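Local atomic coordinates of Phospholipase/Carboxylesterase (Dyadobacter fermentans, PDB entry 4H0C), a protein that probably hydrolyses carboxylic esters, perhaps including palmitoyl groups attached to proteins, as a member of the alpha/beta hydrolase superfamily. Residues 51-56 and 89-94; 185-190 and 201-206. One frame throughout, in Å; residues are numbered along the deposited sequence.

In the fold
Both contacts pack a helix against the same mixed, seven-stranded sheet, and they do so on opposite sides of the chain's centre. Their centres lie 25 Å apart and their nearest atoms about 12 Å, so neither touches the other. Contact 1 is complete before contact 2 begins along the chain. Contact 1 joins strand 50-55, next to the edge strand 11-15, to helix 77-94; contact 2 then joins the other edge strand, 183-190, to the last helix, 198-206. Contact 1 is buried, whereas contact 2 lies at the surface. Helices are thus anchored near both ends of one alpha/beta hydrolase sheet through separate contacts that share no residue, so each end is packed independently.

Contact 1 (51-56 and 89-94); sequences AIYAPQ and VAEIEA
Tyr-53, on strand 50-55, lays one face of its ring against Ile-92 of helix 77-94 and turns its edge to Glu-91. The first bond of the tyrosine side chain points toward the helix, and CG, anti to the carbonyl carbon (chi1 -75°), sets the ring against Ile-92. Followed outward from CB, the first contact is that of Tyr-53 CG, 4.0 Å from Ile-92 CD1. Next, Tyr-53 CD2 lies 3.8 Å from Ile-92 CD1. Further out Tyr-53 CE2 meets Ile-92 CG1, also at 3.8 Å, and CZ still lies against this carbon. The geometry is that of a CH-pi contact: Ile-92 CG1 stands 3.8 Å from the Tyr-53 ring centroid and only 12° off the ring normal, while Ile-92 CD1 continues back toward the root of the ring. On the rim, CE1 approaches Glu-91 OE2 without a direct hydrogen bond, the carboxylate plane being turned 77° from that of the ring. At the tip, Tyr-53 OH is 3.0 Å from a water lying in the ring plane, and this water donates to Glu-91 OE2, also at 3.0 Å. Replacing the tyrosine by a leucine would probably leave the bridging water without its phenolic partner and Ile-92 without a flat face to lie on. Tyr-53 also touches Ile-11 and Thr-13 of the edge strand, and Ile-92 reaches Ala-24. This is the helix-on-sheet packing of a beta-alpha-beta crossover: helix 77-94 links parallel strands 50-55 and 102-107 of the alpha/beta hydrolase fold.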
loop_
_atom_site.group_PDB
_atom_site.type_symbol
_atom_site.label_atom_id
_atom_site.label_comp_id
_atom_site.label_asym_id
_atom_site.label_seq_id
_atom_site.Cartn_x
_atom_site.Cartn_y
_atom_site.Cartn_z
ATOM N N ALA A 51 0.461 -8.498 13.797
ATOM C CA ALA A 51 1.310 -9.458 13.100
ATOM C C ALA A 51 1.734 -8.735 11.826
ATOM O O ALA A 51 0.888 -8.249 11.085
ATOM C CB ALA A 51 0.542 -10.737 12.787
ATOM N N ILE A 52 3.035 -8.657 11.577
ATOM C CA ILE A 52 3.561 -7.899 10.424
ATOM C C ILE A 52 3.969 -8.864 9.323
ATOM O O ILE A 52 4.753 -9.789 9.571
ATOM C CB ILE A 52 4.764 -7.021 10.840
ATOM C CG1 ILE A 52 4.341 -5.973 11.885
ATOM C CG2 ILE A 52 5.477 -6.431 9.621
ATOM C CD1 ILE A 52 5.517 -5.353 12.621
ATOM N N TYR A 53 3.389 -8.680 8.133
ATOM C CA TYR A 53 3.789 -9.413 6.928
ATOM C C TYR A 53 4.346 -8.436 5.909
ATOM O O TYR A 53 3.685 -7.460 5.575
ATOM C CB TYR A 53 2.560 -10.063 6.283
ATOM C CG TYR A 53 2.066 -11.298 7.016
ATOM C CD1 TYR A 53 2.109 -12.557 6.403
ATOM C CD2 TYR A 53 1.532 -11.208 8.299
ATOM C CE1 TYR A 53 1.659 -13.697 7.065
ATOM C CE2 TYR A 53 1.097 -12.349 8.972
ATOM C CZ TYR A 53 1.165 -13.589 8.339
ATOM O OH TYR A 53 0.741 -14.733 8.967
ATOM N N ALA A 54 5.530 -8.716 5.370
ATOM C CA ALA A 54 6.120 -7.862 4.349
ATOM C C ALA A 54 6.616 -8.753 3.203
ATOM O O ALA A 54 7.627 -9.443 3.357
ATOM C CB ALA A 54 7.262 -7.046 4.931
ATOM N N PRO A 55 5.895 -8.768 2.065
ATOM C CA PRO A 55 6.381 -9.585 0.955
ATOM C C PRO A 55 7.577 -8.913 0.306
ATOM O O PRO A 55 7.644 -7.678 0.276
ATOM C CB PRO A 55 5.191 -9.631 -0.021
ATOM C CG PRO A 55 4.381 -8.421 0.291
ATOM C CD PRO A 55 4.562 -8.188 1.790
ATOM N N GLN A 56 8.524 -9.710 -0.189
ATOM C CA GLN A 56 9.699 -9.164 -0.858
ATOM C C GLN A 56 9.518 -9.230 -2.368
ATOM O O GLN A 56 9.249 -10.306 -2.905
ATOM C CB GLN A 56 10.959 -9.963 -0.465
ATOM C CG GLN A 56 12.184 -9.621 -1.302
ATOM C CD GLN A 56 12.731 -8.231 -0.998
ATOM O OE1 GLN A 56 12.959 -7.885 0.173
ATOM N NE2 GLN A 56 12.954 -7.425 -2.049
ATOM N N VAL A 89 -2.729 -11.562 2.100
ATOM C CA VAL A 89 -4.062 -11.340 2.715
ATOM C C VAL A 89 -4.780 -12.658 2.991
ATOM O O VAL A 89 -5.314 -12.863 4.101
ATOM C CB VAL A 89 -4.956 -10.374 1.903
ATOM C CG1 VAL A 89 -6.373 -10.319 2.477
ATOM C CG2 VAL A 89 -4.304 -8.974 1.820
ATOM N N ALA A 90 -4.777 -13.558 2.006
ATOM C CA ALA A 90 -5.391 -14.871 2.178
ATOM C C ALA A 90 -4.771 -15.646 3.341
ATOM O O ALA A 90 -5.488 -16.264 4.131
ATOM C CB ALA A 90 -5.300 -15.687 0.884
ATOM N N GLU A 91 -3.445 -15.622 3.450
ATOM C CA GLU A 91 -2.763 -16.310 4.571
ATOM C C GLU A 91 -3.205 -15.762 5.933
ATOM O O GLU A 91 -3.536 -16.526 6.854
ATOM C CB GLU A 91 -1.241 -16.224 4.423
ATOM C CG GLU A 91 -0.686 -17.111 3.317
ATOM C CD GLU A 91 0.839 -17.179 3.291
ATOM O OE1 GLU A 91 1.390 -17.556 2.237
ATOM O OE2 GLU A 91 1.489 -16.858 4.314
ATOM N N ILE A 92 -3.242 -14.433 6.036
ATOM C CA ILE A 92 -3.671 -13.766 7.260
ATOM C C ILE A 92 -5.094 -14.186 7.634
ATOM O O ILE A 92 -5.361 -14.563 8.795
ATOM C CB ILE A 92 -3.542 -12.236 7.153
ATOM C CG1 ILE A 92 -2.068 -11.876 7.009
ATOM C CG2 ILE A 92 -4.106 -11.553 8.406
ATOM C CD1 ILE A 92 -1.787 -10.460 6.516
ATOM N N GLU A 93 -6.009 -14.152 6.660
ATOM C CA GLU A 93 -7.376 -14.555 6.954
ATOM C C GLU A 93 -7.445 -16.024 7.361
ATOM O O GLU A 93 -8.226 -16.365 8.240
ATOM C CB GLU A 93 -8.318 -14.273 5.784
ATOM C CG GLU A 93 -8.453 -12.780 5.484
ATOM C CD GLU A 93 -9.387 -12.517 4.313
ATOM O OE1 GLU A 93 -8.896 -12.332 3.188
ATOM O OE2 GLU A 93 -10.609 -12.520 4.507
ATOM N N ALA A 94 -6.604 -16.876 6.771
ATOM C CA ALA A 94 -6.594 -18.300 7.145
ATOM C C ALA A 94 -6.035 -18.535 8.560
ATOM O O ALA A 94 -6.289 -19.582 9.166
ATOM C CB ALA A 94 -5.851 -19.150 6.111
HETATM O O HOH W 1 1.069 -17.147 7.300
#

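Contact 2 (185-190 and 201-206); sequences SQVVYP and IQLVNN
Val-187 and Leu-203 point at one another tip to tip, a methyl of the edge strand meeting a methyl of the last helix. The touching branches are Val-187 CG2 and Leu-203 CD2, 3.9 Å apart, while the two CA atoms of these residues stand 9.8 Å from each other, so the gap between backbones is spanned by side chains alone. On the helix side, Leu-203 carries CG anti to its N (chi1 -172°); CD2 then prolongs the chain toward the strand, and Leu-203 CD1 is turned aside, 6.1 Å from Val-187 CG2. On the strand side the valine divides its work. CG2 faces the helix, whereas Val-187 CG1 lies 3.3 Å above the plane of the Tyr-189 ring, displaced toward its rim. The tyrosine side chain thus slants over the valine and crosses Leu-203 at an oblique angle, Tyr-189 OH ending 4.2 Å from Leu-203 CD2. One leucine methyl therefore meets both strand residues. Phe-155 of the neighbouring strand 153-160 touches both Val-187 and Leu-203, so the apolar contact extends to the next strand, and backbone hydrogen bonding between Val-187 and Ile-156 ties the edge strand to the sheet. The connection between strand and helix is short, and in alpha/beta hydrolases the catalytic histidine usually follows the last strand. Chemically the contact rests on van der Waals packing at a partly exposed edge of the fold: no hydrogen bond crosses it, only 77 Å² is buried, and the phenol oxygen meets a methyl that can neither donate nor accept, so between these two segments the fit is set by shape, and such a contact is probably tolerant of small shifts.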
loop_
_atom_site.group_PDB
_atom_site.type_symbol
_atom_site.label_atom_id
_atom_site.label_comp_id
_atom_site.label_asym_id
_atom_site.label_seq_id
_atom_site.Cartn_x
_atom_site.Cartn_y
_atom_site.Cartn_z
ATOM N N SER A 185 -8.256 10.630 4.312
ATOM C CA SER A 185 -7.453 11.782 4.738
ATOM C C SER A 185 -6.334 11.992 3.730
ATOM O O SER A 185 -5.460 11.136 3.580
ATOM C CB SER A 185 -6.836 11.540 6.112
ATOM O OG SER A 185 -7.824 11.443 7.104
ATOM N N GLN A 186 -6.366 13.127 3.035
ATOM C CA GLN A 186 -5.369 13.447 2.027
ATOM C C GLN A 186 -4.554 14.601 2.556
ATOM O O GLN A 186 -5.111 15.620 3.001
ATOM C CB GLN A 186 -6.034 13.846 0.703
ATOM C CG GLN A 186 -5.087 14.446 -0.340
ATOM C CD GLN A 186 -5.804 15.076 -1.533
ATOM O OE1 GLN A 186 -7.014 15.355 -1.489
ATOM N NE2 GLN A 186 -5.061 15.309 -2.601
ATOM N N VAL A 187 -3.235 14.444 2.544
ATOM C CA VAL A 187 -2.368 15.535 2.980
ATOM C C VAL A 187 -1.256 15.710 1.965
ATOM O O VAL A 187 -0.561 14.751 1.628
ATOM C CB VAL A 187 -1.771 15.381 4.408
ATOM C CG1 VAL A 187 -0.983 16.637 4.743
ATOM C CG2 VAL A 187 -2.852 15.174 5.456
ATOM N N VAL A 188 -1.116 16.937 1.472
ATOM C CA VAL A 188 -0.094 17.288 0.506
ATOM C C VAL A 188 0.889 18.209 1.215
ATOM O O VAL A 188 0.483 19.179 1.870
ATOM C CB VAL A 188 -0.688 18.020 -0.726
ATOM C CG1 VAL A 188 0.427 18.532 -1.639
ATOM C CG2 VAL A 188 -1.666 17.132 -1.505
ATOM N N TYR A 189 2.172 17.884 1.117
ATOM C CA TYR A 189 3.222 18.602 1.829
ATOM C C TYR A 189 4.092 19.401 0.842
ATOM O O TYR A 189 5.038 18.856 0.255
ATOM C CB TYR A 189 4.091 17.604 2.606
ATOM C CG TYR A 189 3.355 16.854 3.688
ATOM C CD1 TYR A 189 3.215 17.399 4.965
ATOM C CD2 TYR A 189 2.803 15.596 3.440
ATOM C CE1 TYR A 189 2.542 16.725 5.962
ATOM C CE2 TYR A 189 2.128 14.908 4.439
ATOM C CZ TYR A 189 2.009 15.483 5.696
ATOM O OH TYR A 189 1.337 14.816 6.684
ATOM N N PRO A 190 3.783 20.702 0.672
ATOM C CA PRO A 190 4.529 21.560 -0.235
ATOM C C PRO A 190 6.013 21.548 0.128
ATOM O O PRO A 190 6.363 21.730 1.307
ATOM C CB PRO A 190 3.947 22.951 0.047
ATOM C CG PRO A 190 2.557 22.687 0.511
ATOM C CD PRO A 190 2.648 21.408 1.301
ATOM N N ILE A 201 4.178 10.425 10.048
ATOM C CA ILE A 201 4.237 9.343 11.035
ATOM C C ILE A 201 3.309 9.629 12.220
ATOM O O ILE A 201 2.517 8.752 12.597
ATOM C CB ILE A 201 5.681 9.085 11.532
ATOM C CG1 ILE A 201 6.552 8.549 10.386
ATOM C CG2 ILE A 201 5.695 8.113 12.723
ATOM C CD1 ILE A 201 6.110 7.204 9.836
ATOM N N GLN A 202 3.406 10.837 12.789
ATOM C CA GLN A 202 2.574 11.223 13.937
ATOM C C GLN A 202 1.107 11.218 13.548
ATOM O O GLN A 202 0.247 10.784 14.328
ATOM C CB GLN A 202 2.870 12.640 14.426
ATOM C CG GLN A 202 4.274 12.952 14.899
ATOM C CD GLN A 202 4.362 14.367 15.465
ATOM O OE1 GLN A 202 5.043 15.237 14.907
ATOM N NE2 GLN A 202 3.648 14.611 16.572
ATOM N N LEU A 203 0.820 11.763 12.364
ATOM C CA LEU A 203 -0.557 11.876 11.920
ATOM C C LEU A 203 -1.177 10.503 11.747
ATOM O O LEU A 203 -2.315 10.278 12.176
ATOM C CB LEU A 203 -0.672 12.707 10.646
ATOM C CG LEU A 203 -2.102 13.028 10.209
ATOM C CD1 LEU A 203 -2.954 13.582 11.352
ATOM C CD2 LEU A 203 -2.020 13.992 9.032
ATOM N N VAL A 204 -0.424 9.582 11.149
ATOM C CA VAL A 204 -0.923 8.220 10.970
ATOM C C VAL A 204 -1.139 7.561 12.341
ATOM O O VAL A 204 -2.139 6.859 12.564
ATOM C CB VAL A 204 -0.000 7.395 10.048
ATOM C CG1 VAL A 204 -0.308 5.917 10.166
ATOM C CG2 VAL A 204 -0.195 7.855 8.602
ATOM N N ASN A 205 -0.216 7.791 13.268
ATOM C CA ASN A 205 -0.339 7.174 14.600
ATOM C C ASN A 205 -1.548 7.656 15.383
ATOM O O ASN A 205 -2.121 6.892 16.154
ATOM C CB ASN A 205 0.934 7.403 15.419
ATOM C CG ASN A 205 2.093 6.549 14.948
ATOM O OD1 ASN A 205 1.912 5.559 14.224
ATOM N ND2 ASN A 205 3.293 6.920 15.368
ATOM N N ASN A 206 -1.931 8.915 15.166
ATOM C CA ASN A 206 -3.063 9.536 15.867
ATOM C C ASN A 206 -4.409 9.365 15.172
ATOM O O ASN A 206 -5.444 9.769 15.710
ATOM C CB ASN A 206 -2.793 11.021 16.105
ATOM C CG ASN A 206 -1.640 11.252 17.051
ATOM O OD1 ASN A 206 -1.513 10.593 18.086
ATOM N ND2 ASN A 206 -0.794 12.200 16.704
#